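Local coordinates for protein truncated hemoglobin 4 (Chlamydomonas reinhardtii, PDB 6BME) that binds heme as a truncated hemoglobin whose iron carries a lysine as axial ligand, and probably binds oxygen, at residues V13-M25 with M39-A51. Numbering follows the deposited sequence.
With HEM (protoporphyrin IX containing Fe), chain C; SO4 (sulfate ion), chain D.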
ATOM      1  N   VAL A  13      13.734  -5.742  -4.299  1.00 22.73           N
ATOM      2  CA  VAL A  13      12.319  -5.447  -4.517  1.00 21.40           C
ATOM      3  C   VAL A  13      11.451  -6.554  -3.934  1.00 19.27           C
ATOM      4  O   VAL A  13      10.534  -6.298  -3.149  1.00 18.03           O
ATOM      5  CB  VAL A  13      12.029  -5.244  -6.013  1.00 20.23           C
ATOM      6  CG1 VAL A  13      10.536  -5.151  -6.240  1.00 21.96           C
ATOM      7  CG2 VAL A  13      12.733  -4.007  -6.530  1.00 28.39           C
ATOM      8  N   ALA A  14      11.744  -7.806  -4.293  1.00 22.80           N
ATOM      9  CA  ALA A  14      10.958  -8.917  -3.765  1.00 20.04           C
ATOM     10  C   ALA A  14      11.089  -9.007  -2.251  1.00 19.70           C
ATOM     11  O   ALA A  14      10.117  -9.310  -1.554  1.00 18.84           O
ATOM     12  CB  ALA A  14      11.385 -10.230  -4.422  1.00 21.58           C
ATOM     13  N   ALA A  15      12.289  -8.738  -1.723  1.00 21.06           N
ATOM     14  CA  ALA A  15      12.474  -8.768  -0.279  1.00 20.39           C
ATOM     15  C   ALA A  15      11.635  -7.697   0.393  1.00 18.83           C
ATOM     16  O   ALA A  15      11.023  -7.947   1.435  1.00 18.27           O
ATOM     17  CB  ALA A  15      13.950  -8.592   0.073  1.00 21.72           C
ATOM     18  N   THR A  16      11.587  -6.499  -0.195  1.00 18.27           N
ATOM     19  CA  THR A  16      10.774  -5.420   0.370  1.00 19.16           C
ATOM     20  C   THR A  16       9.298  -5.792   0.380  1.00 24.23           C
ATOM     21  O   THR A  16       8.592  -5.543   1.366  1.00 15.00           O
ATOM     22  CB  THR A  16      10.988  -4.130  -0.421  1.00 16.85           C
ATOM     23  OG1 THR A  16      12.384  -3.808  -0.434  1.00 18.85           O
ATOM     24  CG2 THR A  16      10.193  -2.970   0.201  1.00 18.73           C
ATOM     25  N   VAL A  17       8.813  -6.379  -0.720  1.00 15.89           N
ATOM     26  CA  VAL A  17       7.419  -6.816  -0.788  1.00 15.02           C
ATOM     27  C   VAL A  17       7.116  -7.826   0.317  1.00 15.10           C
ATOM     28  O   VAL A  17       6.077  -7.738   0.989  1.00 14.19           O
ATOM     29  CB  VAL A  17       7.109  -7.384  -2.191  1.00 22.02           C
ATOM     30  CG1 VAL A  17       5.775  -8.149  -2.194  1.00 15.65           C
ATOM     31  CG2 VAL A  17       7.072  -6.255  -3.231  1.00 19.07           C
ATOM     32  N   ASP A  18       8.021  -8.787   0.538  1.00 16.33           N
ATOM     33  CA  ASP A  18       7.790  -9.797   1.570  1.00 16.70           C
ATOM     34  C   ASP A  18       7.737  -9.171   2.959  1.00 16.16           C
ATOM     35  O   ASP A  18       6.849  -9.491   3.761  1.00 15.92           O
ATOM     36  CB  ASP A  18       8.864 -10.885   1.499  1.00 31.55           C
ATOM     37  CG  ASP A  18       8.507 -11.990   0.512  1.00 39.62           C
ATOM     38  OD1 ASP A  18       7.411 -11.921  -0.093  1.00 39.99           O
ATOM     39  OD2 ASP A  18       9.323 -12.922   0.341  1.00 40.18           O
ATOM     40  N   VAL A  19       8.678  -8.271   3.260  1.00 16.33           N
ATOM     41  CA  VAL A  19       8.652  -7.561   4.541  1.00 15.95           C
ATOM     42  C   VAL A  19       7.307  -6.866   4.728  1.00 18.21           C
ATOM     43  O   VAL A  19       6.649  -7.006   5.767  1.00 14.21           O
ATOM     44  CB  VAL A  19       9.807  -6.548   4.620  1.00 17.54           C
ATOM     45  CG1 VAL A  19       9.598  -5.572   5.814  1.00 15.90           C
ATOM     46  CG2 VAL A  19      11.153  -7.263   4.698  1.00 18.16           C
ATOM     47  N   PHE A  20       6.875  -6.135   3.699  1.00 13.80           N
ATOM     48  CA  PHE A  20       5.661  -5.332   3.764  1.00 12.60           C
ATOM     49  C   PHE A  20       4.437  -6.223   3.894  1.00 19.14           C
ATOM     50  O   PHE A  20       3.571  -5.980   4.741  1.00 14.41           O
ATOM     51  CB  PHE A  20       5.607  -4.449   2.515  1.00 12.28           C
ATOM     52  CG  PHE A  20       4.406  -3.560   2.418  1.00 13.76           C
ATOM     53  CD1 PHE A  20       3.917  -2.877   3.527  1.00 10.75           C
ATOM     54  CD2 PHE A  20       3.800  -3.357   1.191  1.00 12.15           C
ATOM     55  CE1 PHE A  20       2.800  -2.042   3.409  1.00 12.94           C
ATOM     56  CE2 PHE A  20       2.697  -2.521   1.066  1.00 12.51           C
ATOM     57  CZ  PHE A  20       2.196  -1.865   2.174  1.00 10.84           C
ATOM     58  N   TYR A  21       4.383  -7.288   3.094  1.00 16.56           N
ATOM     59  CA  TYR A  21       3.287  -8.248   3.164  1.00 13.78           C
ATOM     60  C   TYR A  21       3.162  -8.852   4.557  1.00 12.87           C
ATOM     61  O   TYR A  21       2.064  -8.909   5.130  1.00 12.55           O
ATOM     62  CB  TYR A  21       3.509  -9.342   2.119  1.00 21.49           C
ATOM     63  CG  TYR A  21       2.606 -10.536   2.277  1.00 29.59           C
ATOM     64  CD1 TYR A  21       1.309 -10.514   1.795  1.00 42.65           C
ATOM     65  CD2 TYR A  21       3.050 -11.687   2.905  1.00 35.26           C
ATOM     66  CE1 TYR A  21       0.474 -11.606   1.934  1.00 47.37           C
ATOM     67  CE2 TYR A  21       2.224 -12.786   3.049  1.00 43.16           C
ATOM     68  CZ  TYR A  21       0.936 -12.737   2.563  1.00 48.38           C
ATOM     69  OH  TYR A  21       0.106 -13.827   2.706  1.00 57.49           O
ATOM     70  N   LYS A  22       4.284  -9.297   5.126  1.00 13.89           N
ATOM     71  CA  LYS A  22       4.234  -9.966   6.423  1.00 14.51           C
ATOM     72  C   LYS A  22       3.796  -9.008   7.521  1.00 14.77           C
ATOM     73  O   LYS A  22       3.041  -9.395   8.422  1.00 20.30           O
ATOM     74  CB  LYS A  22       5.596 -10.595   6.740  1.00 18.85           C
ATOM     75  CG  LYS A  22       5.931 -11.784   5.847  1.00 24.49           C
ATOM     76  CD  LYS A  22       7.303 -12.345   6.161  1.00 27.79           C
ATOM     77  CE  LYS A  22       7.705 -13.438   5.164  1.00 35.00           C
ATOM     78  NZ  LYS A  22       8.970 -13.106   4.443  1.00 33.51           N
ATOM     79  N   LYS A  23       4.222  -7.742   7.444  1.00 13.45           N
ATOM     80  CA  LYS A  23       3.736  -6.739   8.395  1.00 12.64           C
ATOM     81  C   LYS A  23       2.213  -6.639   8.366  1.00 11.70           C
ATOM     82  O   LYS A  23       1.567  -6.587   9.415  1.00 13.83           O
ATOM     83  CB  LYS A  23       4.359  -5.372   8.101  1.00 12.33           C
ATOM     84  CG  LYS A  23       5.785  -5.190   8.589  1.00 16.65           C
ATOM     85  CD  LYS A  23       6.338  -3.843   8.132  1.00 16.69           C
ATOM     86  CE  LYS A  23       7.798  -3.669   8.520  1.00 18.72           C
ATOM     87  NZ  LYS A  23       7.973  -3.629  10.005  1.00 16.43           N
ATOM     88  N   LEU A  24       1.616  -6.599   7.169  1.00 11.09           N
ATOM     89  CA  LEU A  24       0.163  -6.483   7.088  1.00 13.65           C
ATOM     90  C   LEU A  24      -0.520  -7.731   7.635  1.00 16.64           C
ATOM     91  O   LEU A  24      -1.494  -7.637   8.394  1.00 18.55           O
ATOM     92  CB  LEU A  24      -0.276  -6.225   5.645  1.00  9.78           C
ATOM     93  CG  LEU A  24       0.341  -5.043   4.899  1.00 16.71           C
ATOM     94  CD1 LEU A  24      -0.367  -4.856   3.565  1.00 17.05           C
ATOM     95  CD2 LEU A  24       0.266  -3.771   5.730  1.00 15.59           C
ATOM     96  N   MET A  25      -0.036  -8.916   7.251  1.00 14.05           N
ATOM     97  CA  MET A  25      -0.693 -10.136   7.708  1.00 14.77           C
ATOM     98  C   MET A  25      -0.505 -10.356   9.204  1.00 15.76           C
ATOM     99  O   MET A  25      -1.342 -11.009   9.836  1.00 14.80           O
ATOM    100  CB  MET A  25      -0.180 -11.339   6.908  1.00 16.30           C
ATOM    101  CG  MET A  25      -0.352 -11.181   5.391  1.00 18.97           C
ATOM    102  SD  MET A  25      -2.047 -10.725   4.905  1.00 26.36           S
ATOM    103  CE  MET A  25      -2.917 -12.221   5.378  1.00 30.19           C
ATOM    104  N   MET A  39      -3.420 -15.516  -2.620  1.00 16.84           N
ATOM    105  CA  MET A  39      -2.068 -15.001  -2.409  1.00 24.13           C
ATOM    106  C   MET A  39      -1.488 -14.361  -3.665  1.00 18.88           C
ATOM    107  O   MET A  39      -0.636 -13.470  -3.569  1.00 20.17           O
ATOM    108  CB  MET A  39      -1.155 -16.130  -1.932  1.00 33.16           C
ATOM    109  CG  MET A  39       0.190 -15.663  -1.400  1.00 48.64           C
ATOM    110  SD  MET A  39       0.104 -15.180   0.341  1.00 60.84           S
ATOM    111  CE  MET A  39      -0.061 -16.797   1.105  1.00 59.15           C
ATOM    112  N   VAL A  40      -1.906 -14.815  -4.844  1.00 17.29           N
ATOM    113  CA  VAL A  40      -1.402 -14.211  -6.074  1.00 18.53           C
ATOM    114  C   VAL A  40      -1.890 -12.773  -6.173  1.00 16.71           C
ATOM    115  O   VAL A  40      -1.109 -11.842  -6.410  1.00 15.63           O
ATOM    116  CB  VAL A  40      -1.818 -15.054  -7.298  1.00 18.84           C
ATOM    117  CG1 VAL A  40      -1.478 -14.331  -8.599  1.00 19.04           C
ATOM    118  CG2 VAL A  40      -1.148 -16.423  -7.256  1.00 20.54           C
ATOM    119  N   THR A  41      -3.185 -12.566  -5.937  1.00 15.30           N
ATOM    120  CA  THR A  41      -3.737 -11.218  -5.903  1.00 15.42           C
ATOM    121  C   THR A  41      -3.021 -10.347  -4.875  1.00 13.45           C
ATOM    122  O   THR A  41      -2.720  -9.180  -5.146  1.00 12.54           O
ATOM    123  CB  THR A  41      -5.234 -11.289  -5.601  1.00 16.82           C
ATOM    124  OG1 THR A  41      -5.895 -12.057  -6.628  1.00 18.58           O
ATOM    125  CG2 THR A  41      -5.830  -9.908  -5.516  1.00 15.74           C
ATOM    126  N   LEU A  42      -2.728 -10.901  -3.694  1.00 13.06           N
ATOM    127  CA  LEU A  42      -2.119 -10.103  -2.633  1.00 14.46           C
ATOM    128  C   LEU A  42      -0.692  -9.712  -2.990  1.00 13.03           C
ATOM    129  O   LEU A  42      -0.294  -8.554  -2.822  1.00 12.05           O
ATOM    130  CB  LEU A  42      -2.136 -10.874  -1.311  1.00 20.64           C
ATOM    131  CG  LEU A  42      -3.472 -10.934  -0.575  1.00 30.17           C
ATOM    132  CD1 LEU A  42      -3.314 -11.600   0.782  1.00 33.20           C
ATOM    133  CD2 LEU A  42      -4.044  -9.534  -0.435  1.00 30.54           C
ATOM    134  N   ILE A  43       0.099 -10.673  -3.462  1.00 13.85           N
ATOM    135  CA  ILE A  43       1.467 -10.366  -3.865  1.00 14.42           C
ATOM    136  C   ILE A  43       1.461  -9.341  -4.991  1.00 16.68           C
ATOM    137  O   ILE A  43       2.267  -8.403  -4.999  1.00 15.71           O
ATOM    138  CB  ILE A  43       2.212 -11.656  -4.263  1.00 17.27           C
ATOM    139  CG1 ILE A  43       2.367 -12.567  -3.054  1.00 23.56           C
ATOM    140  CG2 ILE A  43       3.588 -11.343  -4.857  1.00 17.37           C
ATOM    141  CD1 ILE A  43       3.103 -11.924  -1.898  1.00 33.79           C
ATOM    142  N   ALA A  44       0.539  -9.489  -5.948  1.00 14.36           N
ATOM    143  CA  ALA A  44       0.455  -8.516  -7.033  1.00 14.34           C
ATOM    144  C   ALA A  44       0.074  -7.142  -6.501  1.00 13.16           C
ATOM    145  O   ALA A  44       0.616  -6.125  -6.944  1.00 13.21           O
ATOM    146  CB  ALA A  44      -0.549  -8.978  -8.098  1.00 14.85           C
ATOM    147  N   LYS A  45      -0.852  -7.100  -5.537  1.00 14.51           N
ATOM    148  CA  LYS A  45      -1.217  -5.837  -4.906  1.00 13.28           C
ATOM    149  C   LYS A  45      -0.003  -5.148  -4.298  1.00 13.50           C
ATOM    150  O   LYS A  45       0.212  -3.942  -4.495  1.00 11.03           O
ATOM    151  CB  LYS A  45      -2.271  -6.079  -3.822  1.00 14.22           C
ATOM    152  CG  LYS A  45      -2.328  -4.966  -2.770  1.00 10.35           C
ATOM    153  CD  LYS A  45      -3.426  -5.236  -1.746  1.00 12.95           C
ATOM    154  CE  LYS A  45      -3.285  -4.335  -0.518  1.00 13.34           C
ATOM    155  NZ  LYS A  45      -3.282  -2.871  -0.851  1.00 10.16           N
ATOM    156  N   GLN A  46       0.789  -5.892  -3.523  1.00 11.48           N
ATOM    157  CA  GLN A  46       1.919  -5.280  -2.834  1.00 11.53           C
ATOM    158  C   GLN A  46       2.940  -4.755  -3.828  1.00 12.89           C
ATOM    159  O   GLN A  46       3.514  -3.675  -3.634  1.00 12.87           O
ATOM    160  CB  GLN A  46       2.538  -6.288  -1.871  1.00 17.08           C
ATOM    161  CG  GLN A  46       1.542  -6.770  -0.809  1.00 17.54           C
ATOM    162  CD  GLN A  46       1.096  -5.644   0.113  1.00 23.18           C
ATOM    163  OE1 GLN A  46       0.224  -4.835  -0.231  1.00 17.10           O
ATOM    164  NE2 GLN A  46       1.707  -5.580   1.294  1.00 26.87           N
ATOM    165  N   ASN A  47       3.176  -5.505  -4.907  1.00 13.15           N
ATOM    166  CA  ASN A  47       4.100  -5.046  -5.939  1.00 14.04           C
ATOM    167  C   ASN A  47       3.612  -3.771  -6.608  1.00 13.78           C
ATOM    168  O   ASN A  47       4.408  -2.873  -6.892  1.00 14.23           O
ATOM    169  CB  ASN A  47       4.312  -6.144  -6.978  1.00 16.12           C
ATOM    170  CG  ASN A  47       5.426  -7.074  -6.589  1.00 16.61           C
ATOM    171  OD1 ASN A  47       6.588  -6.724  -6.724  1.00 16.74           O
ATOM    172  ND2 ASN A  47       5.081  -8.244  -6.071  1.00 16.14           N
ATOM    173  N   ARG A  48       2.311  -3.682  -6.896  1.00 13.23           N
ATOM    174  CA  ARG A  48       1.791  -2.484  -7.548  1.00 13.17           C
ATOM    175  C   ARG A  48       1.761  -1.299  -6.580  1.00 14.42           C
ATOM    176  O   ARG A  48       2.008  -0.154  -6.982  1.00 12.80           O
ATOM    177  CB  ARG A  48       0.400  -2.769  -8.120  1.00 14.51           C
ATOM    178  CG  ARG A  48       0.033  -1.845  -9.272  1.00 20.31           C
ATOM    179  CD  ARG A  48      -1.250  -2.254  -9.967  1.00 17.58           C
ATOM    180  NE  ARG A  48      -1.402  -1.517 -11.220  1.00 17.91           N
ATOM    181  CZ  ARG A  48      -2.524  -1.470 -11.931  1.00 26.27           C
ATOM    182  NH1 ARG A  48      -3.615  -2.108 -11.516  1.00 27.09           N
ATOM    183  NH2 ARG A  48      -2.558  -0.772 -13.051  1.00 23.17           N
ATOM    184  N   PHE A  49       1.477  -1.567  -5.300  1.00 11.92           N
ATOM    185  CA  PHE A  49       1.534  -0.535  -4.261  1.00 12.42           C
ATOM    186  C   PHE A  49       2.927   0.075  -4.203  1.00 13.55           C
ATOM    187  O   PHE A  49       3.091   1.303  -4.220  1.00 12.96           O
ATOM    188  CB  PHE A  49       1.149  -1.164  -2.909  1.00 10.35           C
ATOM    189  CG  PHE A  49       1.017  -0.190  -1.752  1.00  9.86           C
ATOM    190  CD1 PHE A  49       2.118   0.501  -1.256  1.00 11.52           C
ATOM    191  CD2 PHE A  49      -0.197  -0.050  -1.096  1.00  9.14           C
ATOM    192  CE1 PHE A  49       1.992   1.383  -0.172  1.00 13.63           C
ATOM    193  CE2 PHE A  49      -0.336   0.821  -0.018  1.00 10.33           C
ATOM    194  CZ  PHE A  49       0.768   1.537   0.446  1.00 11.17           C
ATOM    195  N   LEU A  50       3.948  -0.782  -4.154  1.00 12.32           N
ATOM    196  CA  LEU A  50       5.327  -0.313  -4.122  1.00 13.14           C
ATOM    197  C   LEU A  50       5.674   0.464  -5.388  1.00 14.01           C
ATOM    198  O   LEU A  50       6.294   1.530  -5.327  1.00 14.50           O
ATOM    199  CB  LEU A  50       6.262  -1.511  -3.932  1.00 13.72           C
ATOM    200  CG  LEU A  50       7.768  -1.278  -4.051  1.00 17.55           C
ATOM    201  CD1 LEU A  50       8.241  -0.293  -2.994  1.00 19.20           C
ATOM    202  CD2 LEU A  50       8.482  -2.610  -3.888  1.00 19.24           C
ATOM    203  N   ALA A  51       5.288  -0.065  -6.552  1.00 14.38           N
ATOM    204  CA  ALA A  51       5.547   0.645  -7.801  1.00 15.37           C
ATOM    205  C   ALA A  51       4.859   2.013  -7.811  1.00 18.54           C
ATOM    206  O   ALA A  51       5.459   3.017  -8.214  1.00 16.01           O
ATOM    207  CB  ALA A  51       5.091  -0.212  -8.985  1.00 15.85           C
TER
HETATM  208  CHA HEM C 201      -6.442  -4.308  -3.563  1.00 13.75           C
HETATM  209  CHB HEM C 201      -3.144  -0.790  -3.871  1.00 10.50           C
HETATM  210  CHC HEM C 201      -4.589   0.770   0.478  1.00  8.07           C
HETATM  211  CHD HEM C 201      -6.468  -3.605   1.259  1.00 10.94           C
HETATM  212  C1A HEM C 201      -5.456  -3.504  -4.091  1.00 13.77           C
HETATM  213  C2A HEM C 201      -4.824  -3.586  -5.401  1.00 13.84           C
HETATM  214  C3A HEM C 201      -3.905  -2.602  -5.453  1.00 13.10           C
HETATM  215  C4A HEM C 201      -3.924  -1.875  -4.205  1.00  8.62           C
HETATM  216  CMA HEM C 201      -2.962  -2.233  -6.616  1.00 11.28           C
HETATM  217  CAA HEM C 201      -5.147  -4.605  -6.539  1.00 22.40           C
HETATM  218  CBA HEM C 201      -4.902  -6.050  -6.102  1.00 34.87           C
HETATM  219  CGA HEM C 201      -5.001  -7.033  -7.254  1.00 39.48           C
HETATM  220  O1A HEM C 201      -6.100  -7.152  -7.881  1.00 34.09           O
HETATM  221  O2A HEM C 201      -3.968  -7.717  -7.519  1.00 31.63           O
HETATM  222  C1B HEM C 201      -3.344   0.022  -2.772  1.00  9.27           C
HETATM  223  C2B HEM C 201      -2.873   1.381  -2.597  1.00 10.14           C
HETATM  224  C3B HEM C 201      -3.295   1.800  -1.394  1.00 10.74           C
HETATM  225  C4B HEM C 201      -4.011   0.716  -0.767  1.00 11.13           C
HETATM  226  CMB HEM C 201      -2.068   2.199  -3.634  1.00 10.96           C
HETATM  227  CAB HEM C 201      -3.069   3.156  -0.682  1.00 13.05           C
HETATM  228  CBB HEM C 201      -2.064   3.985  -0.961  1.00 15.27           C
HETATM  229  C1C HEM C 201      -5.142  -0.313   1.109  1.00  8.36           C
HETATM  230  C2C HEM C 201      -5.484  -0.390   2.498  1.00  8.65           C
HETATM  231  C3C HEM C 201      -5.981  -1.599   2.744  1.00  7.07           C
HETATM  232  C4C HEM C 201      -5.995  -2.333   1.489  1.00  6.96           C
HETATM  233  CMC HEM C 201      -5.260   0.749   3.516  1.00 13.02           C
HETATM  234  CAC HEM C 201      -6.452  -2.083   4.129  1.00  9.16           C
HETATM  235  CBC HEM C 201      -6.269  -3.353   4.505  1.00 16.34           C
HETATM  236  C1D HEM C 201      -6.699  -4.143   0.003  1.00 12.66           C
HETATM  237  C2D HEM C 201      -7.435  -5.356  -0.290  1.00  8.10           C
HETATM  238  C3D HEM C 201      -7.416  -5.545  -1.609  1.00 10.24           C
HETATM  239  C4D HEM C 201      -6.676  -4.461  -2.209  1.00 11.18           C
HETATM  240  CMD HEM C 201      -8.087  -6.260   0.769  1.00  9.11           C
HETATM  241  CAD HEM C 201      -8.036  -6.721  -2.419  1.00 14.46           C
HETATM  242  CBD HEM C 201      -9.533  -6.510  -2.600  1.00 22.24           C
HETATM  243  CGD HEM C 201     -10.071  -7.714  -3.339  1.00 23.50           C
HETATM  244  O1D HEM C 201      -9.383  -8.207  -4.270  1.00 22.50           O
HETATM  245  O2D HEM C 201     -11.190  -8.165  -3.007  1.00 27.71           O
HETATM  246  NA  HEM C 201      -4.871  -2.468  -3.400  1.00 10.63           N
HETATM  247  NB  HEM C 201      -4.042  -0.354  -1.635  1.00  8.14           N
HETATM  248  NC  HEM C 201      -5.477  -1.509   0.524  1.00  9.76           N
HETATM  249  ND  HEM C 201      -6.257  -3.611  -1.199  1.00  7.35           N
HETATM  250 FE   HEM C 201      -5.146  -1.992  -1.411  1.00  7.94          FE
HETATM  251  S   SO4 D 202       0.715  -0.438 -14.165  1.00 26.82           S
HETATM  252  O1  SO4 D 202       1.980   0.216 -14.449  1.00 24.63           O
HETATM  253  O2  SO4 D 202       0.351  -1.303 -15.293  1.00 30.21           O
HETATM  254  O3  SO4 D 202      -0.343   0.566 -14.018  1.00 25.17           O
HETATM  255  O4  SO4 D 202       0.854  -1.233 -12.943  1.00 27.62           O
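V17 and Q46 mark the closest approach of the backbones, CA to CA 6.1 Å, where helical segments 13-25 and 39-51 pass with axes 9.7 Å apart and N-to-C directions at 113°. Q46 is a knob that sits among V17, F20, L24 and Y21. Its CB packs on V17 CG1. A bend at chi2 folds the amide over one face of the F20 ring, with the two planes only 16° apart. Q46 NE2 lies toward the ring rim, 3.1 Å from F20 CD2, and also meets L24 CD1. Y21 is the reciprocal knob, set among M39, L42, I43 and Q46. L42 CD1 reaches the Y21 ring at its edge, while I43 CD1 lies over a face. M39 SD also lies obliquely beside the Y21 ring, a Met-aromatic contact, but the model puts it too close to the hydroxyl, so its detail is doubtful.

Toward V13 and the C-terminal part of 39-51, L50 CD2 touches both V17 CG2 and V13 CG1, each at 4.0 Å. The N47 amide crosses V17 at about a right angle, with OD1 nearest V17 CG2. N47 ND2 bonds back to I43 O (3.0 Å), which holds the amide along its own helix.

F20 points its edge at the face of F49, with F20 CZ over the centre of that ring. F49 CG stands anti to the backbone N (chi1 -174°), and this carries the ring between F20 and the heme, where F49 CD2 lies 3.4 Å from HEM C2B. Replacing F49 with an alanine is likely to open a gap between F20 and the porphyrin and leave the F20 edge without the ring it points at. F90 of helix 80-96 meets both rings.

One turn earlier, K45 NZ binds the heme iron, and H69 is the other axial ligand. This is the globin domain of a longer protein, and the crossing is that of the B and E helices in the 2-on-2 fold of truncated hemoglobins, here with a hexacoordinate, lysine-ligated heme.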